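Local coordinates for protein putative protease (Parabacteroides distasonis ATCC 8503, PDB 3KD4) that is of unknown function but is probably an exported protease, at residues 49-54 with 93-98; 77-82 with 97-102. All blocks are in the same frame, centred on the assembly; numbering follows the deposited sequence.

In the fold
From the N terminus, the chain runs along strand 45-50 and turns through 51-54 into strand 55-65, which belongs to the neighbouring eight-stranded sheet. After strand 71-73 of that sheet it forms strand 79-82, passes through a loop and returns as strand 97-102. Contact 2 closes the shorter loop, with 14 residues between its segments. Contact 1 closes the longer one, with 38, and strand 79-82 nests inside it. Both contacts end on strand 97-102, the middle strand of a small antiparallel sheet between 45-50 and 79-82, and they share Lys-97 and Glu-98. A probable hydrogen bond between Tyr-50 and Glu-81 joins them across the sheet.

Contact 1: 49-54 with 93-98; sequences VYNPDF and YNQLKE
Tyr-50 and Lys-97 form the last hydrogen-bonded pair where strands 45-50 and 97-102 run antiparallel in a three-stranded sheet. Tyr-50 N donates to Lys-97 O at 2.8 Å, and Lys-97 N returns to Tyr-50 O at 3.0 Å. Val-49 and Glu-98 make the adjoining non-hydrogen-bonded pair, with Val-49 CG2 against Glu-98 CG on the other face of the sheet. Tyr-50 CG stands between its backbone N and carbonyl carbon (chi1 64°), which places the ring so that Lys-97 CB lies over one face toward the rim, 3.7 Å from Tyr-50 CE1, as a CH-pi contact. Tyr-50 OH probably bonds to Glu-81 OE2.

Beyond the strands, an Asx turn at 51-53 meets the end of the type I turn 93-96. Asn-51 OD1 is gripped by two donors from opposite faces of its amide plane. Asp-53 N closes the turn at 3.1 Å from Asn-51 OD1. Gln-95 NE2 reaches Asn-51 OD1 at 3.0 Å by a nearly straight bond (166°) that lies close to the Gln-95 amide plane. These two bonds fix the Asn-51 amide, and its ND2 donates to Tyr-124 OH. Leu-96 CD2 packs against the same amide, 3.5 Å from Asn-51 CG. The Asp-53 carboxylate lies almost parallel to the Gln-95 amide, with Asp-53 OD2 3.4 Å from Gln-95 CG. Pro-52 crosses Lys-97 at about a right angle, and its CG comes within 3.7 Å of Lys-97 CG.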
loop_
_atom_site.group_PDB
_atom_site.type_symbol
_atom_site.label_atom_id
_atom_site.label_comp_id
_atom_site.label_asym_id
_atom_site.label_seq_id
_atom_site.Cartn_x
_atom_site.Cartn_y
_atom_site.Cartn_z
ATOM N N VAL A 49 8.505 -14.057 9.890
ATOM C CA VAL A 49 9.069 -12.911 10.599
ATOM C C VAL A 49 8.586 -12.857 12.051
ATOM O O VAL A 49 7.420 -13.075 12.317
ATOM C CB VAL A 49 8.697 -11.613 9.836
ATOM C CG1 VAL A 49 9.185 -10.373 10.594
ATOM C CG2 VAL A 49 9.344 -11.634 8.389
ATOM N N TYR A 50 9.474 -12.591 13.006
ATOM C CA TYR A 50 9.043 -12.443 14.385
ATOM C C TYR A 50 10.019 -11.624 15.182
ATOM O O TYR A 50 11.152 -11.365 14.745
ATOM C CB TYR A 50 8.809 -13.805 15.052
ATOM C CG TYR A 50 10.059 -14.647 15.181
ATOM C CD1 TYR A 50 10.626 -15.279 14.079
ATOM C CD2 TYR A 50 10.665 -14.822 16.414
ATOM C CE1 TYR A 50 11.814 -16.054 14.217
ATOM C CE2 TYR A 50 11.812 -15.597 16.560
ATOM C CZ TYR A 50 12.393 -16.177 15.466
ATOM O OH TYR A 50 13.523 -16.947 15.677
ATOM N N ASN A 51 9.566 -11.213 16.369
ATOM C CA ASN A 51 10.392 -10.399 17.252
ATOM C C ASN A 51 10.809 -11.206 18.473
ATOM O O ASN A 51 10.013 -11.398 19.399
ATOM C CB ASN A 51 9.589 -9.168 17.673
ATOM C CG ASN A 51 10.395 -8.210 18.535
ATOM O OD1 ASN A 51 11.476 -8.529 18.957
ATOM N ND2 ASN A 51 9.850 -7.048 18.803
ATOM N N PRO A 52 12.059 -11.662 18.511
ATOM C CA PRO A 52 12.484 -12.532 19.580
ATOM C C PRO A 52 12.561 -11.888 20.951
ATOM O O PRO A 52 12.692 -12.608 21.922
ATOM C CB PRO A 52 13.890 -12.965 19.163
ATOM C CG PRO A 52 14.320 -12.041 18.141
ATOM C CD PRO A 52 13.127 -11.446 17.515
ATOM N N ASP A 53 12.469 -10.573 21.061
ATOM C CA ASP A 53 12.360 -9.987 22.395
ATOM C C ASP A 53 11.073 -10.437 23.115
ATOM O O ASP A 53 11.046 -10.466 24.333
ATOM C CB ASP A 53 12.384 -8.481 22.343
ATOM C CG ASP A 53 13.742 -7.915 21.957
ATOM O OD1 ASP A 53 14.755 -8.638 21.955
ATOM O OD2 ASP A 53 13.769 -6.719 21.618
ATOM N N PHE A 54 10.016 -10.764 22.372
ATOM C CA PHE A 54 8.768 -11.213 22.989
ATOM C C PHE A 54 8.166 -12.444 22.357
ATOM O O PHE A 54 7.139 -12.962 22.856
ATOM C CB PHE A 54 7.730 -10.095 22.902
ATOM C CG PHE A 54 8.119 -8.845 23.671
ATOM C CD1 PHE A 54 8.936 -7.887 23.103
ATOM C CD2 PHE A 54 7.668 -8.648 24.968
ATOM C CE1 PHE A 54 9.314 -6.745 23.837
ATOM C CE2 PHE A 54 8.039 -7.495 25.689
ATOM C CZ PHE A 54 8.848 -6.564 25.121
ATOM N N TYR A 93 16.196 -1.917 15.540
ATOM C CA TYR A 93 15.401 -3.105 15.183
ATOM C C TYR A 93 16.221 -4.284 14.736
ATOM O O TYR A 93 15.714 -5.211 14.093
ATOM C CB TYR A 93 14.427 -2.750 14.065
ATOM C CG TYR A 93 13.675 -1.546 14.433
ATOM C CD1 TYR A 93 12.669 -1.603 15.385
ATOM C CD2 TYR A 93 14.038 -0.304 13.912
ATOM C CE1 TYR A 93 12.018 -0.491 15.756
ATOM C CE2 TYR A 93 13.378 0.814 14.282
ATOM C CZ TYR A 93 12.377 0.719 15.198
ATOM O OH TYR A 93 11.719 1.850 15.550
ATOM N N ASN A 94 17.498 -4.265 15.085
ATOM C CA ASN A 94 18.400 -5.284 14.595
ATOM C C ASN A 94 18.213 -6.623 15.303
ATOM O O ASN A 94 18.849 -7.580 14.922
ATOM C CB ASN A 94 19.872 -4.806 14.669
ATOM C CG ASN A 94 20.400 -4.716 16.082
ATOM O OD1 ASN A 94 19.725 -5.049 17.067
ATOM N ND2 ASN A 94 21.644 -4.267 16.191
ATOM N N GLN A 95 17.344 -6.700 16.315
ATOM C CA GLN A 95 17.007 -8.000 16.909
ATOM C C GLN A 95 15.948 -8.786 16.083
ATOM O O GLN A 95 15.802 -9.993 16.263
ATOM C CB GLN A 95 16.584 -7.853 18.379
ATOM C CG GLN A 95 15.089 -7.625 18.673
ATOM C CD GLN A 95 14.498 -6.317 18.137
ATOM O OE1 GLN A 95 15.216 -5.435 17.649
ATOM N NE2 GLN A 95 13.157 -6.198 18.217
ATOM N N LEU A 96 15.235 -8.114 15.171
ATOM C CA LEU A 96 14.147 -8.759 14.442
ATOM C C LEU A 96 14.660 -9.915 13.613
ATOM O O LEU A 96 15.793 -9.872 13.157
ATOM C CB LEU A 96 13.403 -7.763 13.586
ATOM C CG LEU A 96 12.627 -6.691 14.372
ATOM C CD1 LEU A 96 11.970 -5.742 13.357
ATOM C CD2 LEU A 96 11.629 -7.309 15.351
ATOM N N LYS A 97 13.850 -10.972 13.502
ATOM C CA LYS A 97 14.221 -12.190 12.784
ATOM C C LYS A 97 13.252 -12.599 11.715
ATOM O O LYS A 97 12.017 -12.422 11.836
ATOM C CB LYS A 97 14.372 -13.357 13.723
ATOM C CG LYS A 97 15.444 -13.172 14.755
ATOM C CD LYS A 97 16.794 -13.417 14.220
ATOM C CE LYS A 97 17.902 -12.996 15.215
ATOM N NZ LYS A 97 19.241 -13.218 14.568
ATOM N N GLU A 98 13.829 -13.161 10.656
ATOM C CA GLU A 98 13.082 -13.824 9.605
ATOM C C GLU A 98 13.694 -15.189 9.408
ATOM O O GLU A 98 14.855 -15.291 9.015
ATOM C CB GLU A 98 13.153 -13.010 8.317
ATOM C CG GLU A 98 12.562 -13.685 7.084
ATOM C CD GLU A 98 12.397 -12.727 5.936
ATOM O OE1 GLU A 98 12.814 -11.572 6.044
ATOM O OE2 GLU A 98 11.838 -13.107 4.913
#

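Contact 2: 77-82 with 97-102; sequences NAFVEV and KEMVVV
The Phe-79 ring meets Met-99, present as selenomethionine, at its edge: SE lies near the ring plane, 5.4 Å from the centroid, in a Met-aromatic contact. Val-101 lies alongside the ring and points the same way, its CG1 3.9 Å from Phe-79 CE2. Ser-62 of strand 55-65 and Thr-74 also touch Phe-79. A bend at chi2 (67°) places Met-99 SE beside Phe-79, 3.7 Å from Phe-79 CB. A second bend at chi3 (76°) places Met-99 CE toward Glu-81, 3.4 Å from Glu-81 OE2. An alanine at Phe-79 would probably leave the Val-101 methyls without the ring they pack on and open a gap beside them, while SE would keep its contact with CB but lose the ring edge.

The backbone frame is regular antiparallel sheet. Val-80 pairs with Val-100 and Val-82 with Glu-98 through two hydrogen bonds each, and Val-102 N adds a bond of 2.9 Å to Ala-78 O. The face opposite Phe-79, Glu-81, Met-99 and Val-101 carries Val-82, whose CG2 lies 4.0 Å from Glu-98 CB and 4.1 Å from Val-100 CG2.

Glu-81 crosses Lys-97 at about a right angle, and their charged ends do not touch, with Glu-81 OE1 4.9 Å from Lys-97 NZ. The lysine may still ease the charge on Glu-81, whose OE2 probably bonds to Tyr-50. Across this strand pair, then, backbone bonds and apolar side chains do the joining, and no salt bridge contributes.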
loop_
_atom_site.group_PDB
_atom_site.type_symbol
_atom_site.label_atom_id
_atom_site.label_comp_id
_atom_site.label_asym_id
_atom_site.label_seq_id
_atom_site.Cartn_x
_atom_site.Cartn_y
_atom_site.Cartn_z
ATOM N N ASN A 77 19.936 -27.813 8.347
ATOM C CA ASN A 77 20.690 -26.813 7.590
ATOM C C ASN A 77 19.874 -26.105 6.493
ATOM O O ASN A 77 20.380 -25.226 5.843
ATOM C CB ASN A 77 21.986 -27.415 7.039
ATOM C CG ASN A 77 21.741 -28.536 6.068
ATOM O OD1 ASN A 77 20.641 -28.685 5.522
ATOM N ND2 ASN A 77 22.789 -29.342 5.819
ATOM N N ALA A 78 18.597 -26.470 6.337
ATOM C CA ALA A 78 17.684 -25.780 5.429
ATOM C C ALA A 78 16.858 -24.707 6.173
ATOM O O ALA A 78 16.014 -24.061 5.568
ATOM C CB ALA A 78 16.794 -26.793 4.717
ATOM N N PHE A 79 17.104 -24.521 7.476
ATOM C CA PHE A 79 16.500 -23.422 8.236
ATOM C C PHE A 79 17.534 -22.319 8.448
ATOM O O PHE A 79 18.534 -22.550 9.145
ATOM C CB PHE A 79 15.949 -23.899 9.606
ATOM C CG PHE A 79 14.822 -24.903 9.510
ATOM C CD1 PHE A 79 15.090 -26.252 9.342
ATOM C CD2 PHE A 79 13.510 -24.502 9.613
ATOM C CE1 PHE A 79 14.045 -27.209 9.280
ATOM C CE2 PHE A 79 12.471 -25.423 9.525
ATOM C CZ PHE A 79 12.745 -26.790 9.368
ATOM N N VAL A 80 17.339 -21.147 7.836
ATOM C CA VAL A 80 18.316 -20.086 7.949
ATOM C C VAL A 80 17.652 -18.846 8.490
ATOM O O VAL A 80 16.689 -18.371 7.918
ATOM C CB VAL A 80 19.004 -19.757 6.606
ATOM C CG1 VAL A 80 20.139 -18.720 6.824
ATOM C CG2 VAL A 80 19.525 -21.039 5.961
ATOM N N GLU A 81 18.201 -18.298 9.574
ATOM C CA GLU A 81 17.662 -17.089 10.176
ATOM C C GLU A 81 18.432 -15.873 9.722
ATOM O O GLU A 81 19.651 -15.910 9.654
ATOM C CB GLU A 81 17.673 -17.232 11.704
ATOM C CG GLU A 81 16.292 -16.952 12.295
ATOM C CD GLU A 81 16.073 -17.511 13.673
ATOM O OE1 GLU A 81 17.080 -17.627 14.423
ATOM O OE2 GLU A 81 14.879 -17.821 13.994
ATOM N N VAL A 82 17.718 -14.820 9.336
ATOM C CA VAL A 82 18.299 -13.606 8.758
ATOM C C VAL A 82 17.551 -12.404 9.299
ATOM O O VAL A 82 16.503 -12.577 9.936
ATOM C CB VAL A 82 18.206 -13.622 7.197
ATOM C CG1 VAL A 82 18.838 -14.901 6.652
ATOM C CG2 VAL A 82 16.730 -13.444 6.658
ATOM N N LYS A 97 13.850 -10.972 13.502
ATOM C CA LYS A 97 14.221 -12.190 12.784
ATOM C C LYS A 97 13.252 -12.599 11.715
ATOM O O LYS A 97 12.017 -12.422 11.836
ATOM C CB LYS A 97 14.372 -13.357 13.723
ATOM C CG LYS A 97 15.444 -13.172 14.755
ATOM C CD LYS A 97 16.794 -13.417 14.220
ATOM C CE LYS A 97 17.902 -12.996 15.215
ATOM N NZ LYS A 97 19.241 -13.218 14.568
ATOM N N GLU A 98 13.829 -13.161 10.656
ATOM C CA GLU A 98 13.082 -13.824 9.605
ATOM C C GLU A 98 13.694 -15.189 9.408
ATOM O O GLU A 98 14.855 -15.291 9.015
ATOM C CB GLU A 98 13.153 -13.010 8.317
ATOM C CG GLU A 98 12.562 -13.685 7.084
ATOM C CD GLU A 98 12.397 -12.727 5.936
ATOM O OE1 GLU A 98 12.814 -11.572 6.044
ATOM O OE2 GLU A 98 11.838 -13.107 4.913
HETATM N N MSE A 99 12.897 -16.229 9.677
HETATM C CA MSE A 99 13.302 -17.600 9.446
HETATM C C MSE A 99 12.964 -17.924 7.990
HETATM O O MSE A 99 11.802 -17.766 7.579
HETATM C CB MSE A 99 12.520 -18.577 10.342
HETATM C CG MSE A 99 12.760 -20.048 9.960
HETATM SE SE MSE A 99 14.524 -20.566 10.312
HETATM C CE MSE A 99 14.456 -20.767 12.258
ATOM N N VAL A 100 13.966 -18.374 7.241
ATOM C CA VAL A 100 13.768 -18.831 5.862
ATOM C C VAL A 100 13.854 -20.356 5.890
ATOM O O VAL A 100 14.864 -20.934 6.308
ATOM C CB VAL A 100 14.839 -18.252 4.917
ATOM C CG1 VAL A 100 14.654 -18.791 3.457
ATOM C CG2 VAL A 100 14.800 -16.688 4.985
ATOM N N VAL A 101 12.760 -21.009 5.519
ATOM C CA VAL A 101 12.697 -22.460 5.411
ATOM C C VAL A 101 12.898 -22.809 3.931
ATOM O O VAL A 101 12.072 -22.437 3.100
ATOM C CB VAL A 101 11.343 -22.970 5.882
ATOM C CG1 VAL A 101 11.301 -24.492 5.887
ATOM C CG2 VAL A 101 11.006 -22.411 7.296
ATOM N N VAL A 102 13.973 -23.514 3.606
ATOM C CA VAL A 102 14.223 -23.927 2.214
ATOM C C VAL A 102 13.611 -25.305 2.031
ATOM O O VAL A 102 14.014 -26.268 2.679
ATOM C CB VAL A 102 15.724 -23.961 1.868
ATOM C CG1 VAL A 102 15.950 -24.557 0.434
ATOM C CG2 VAL A 102 16.341 -22.547 1.990
#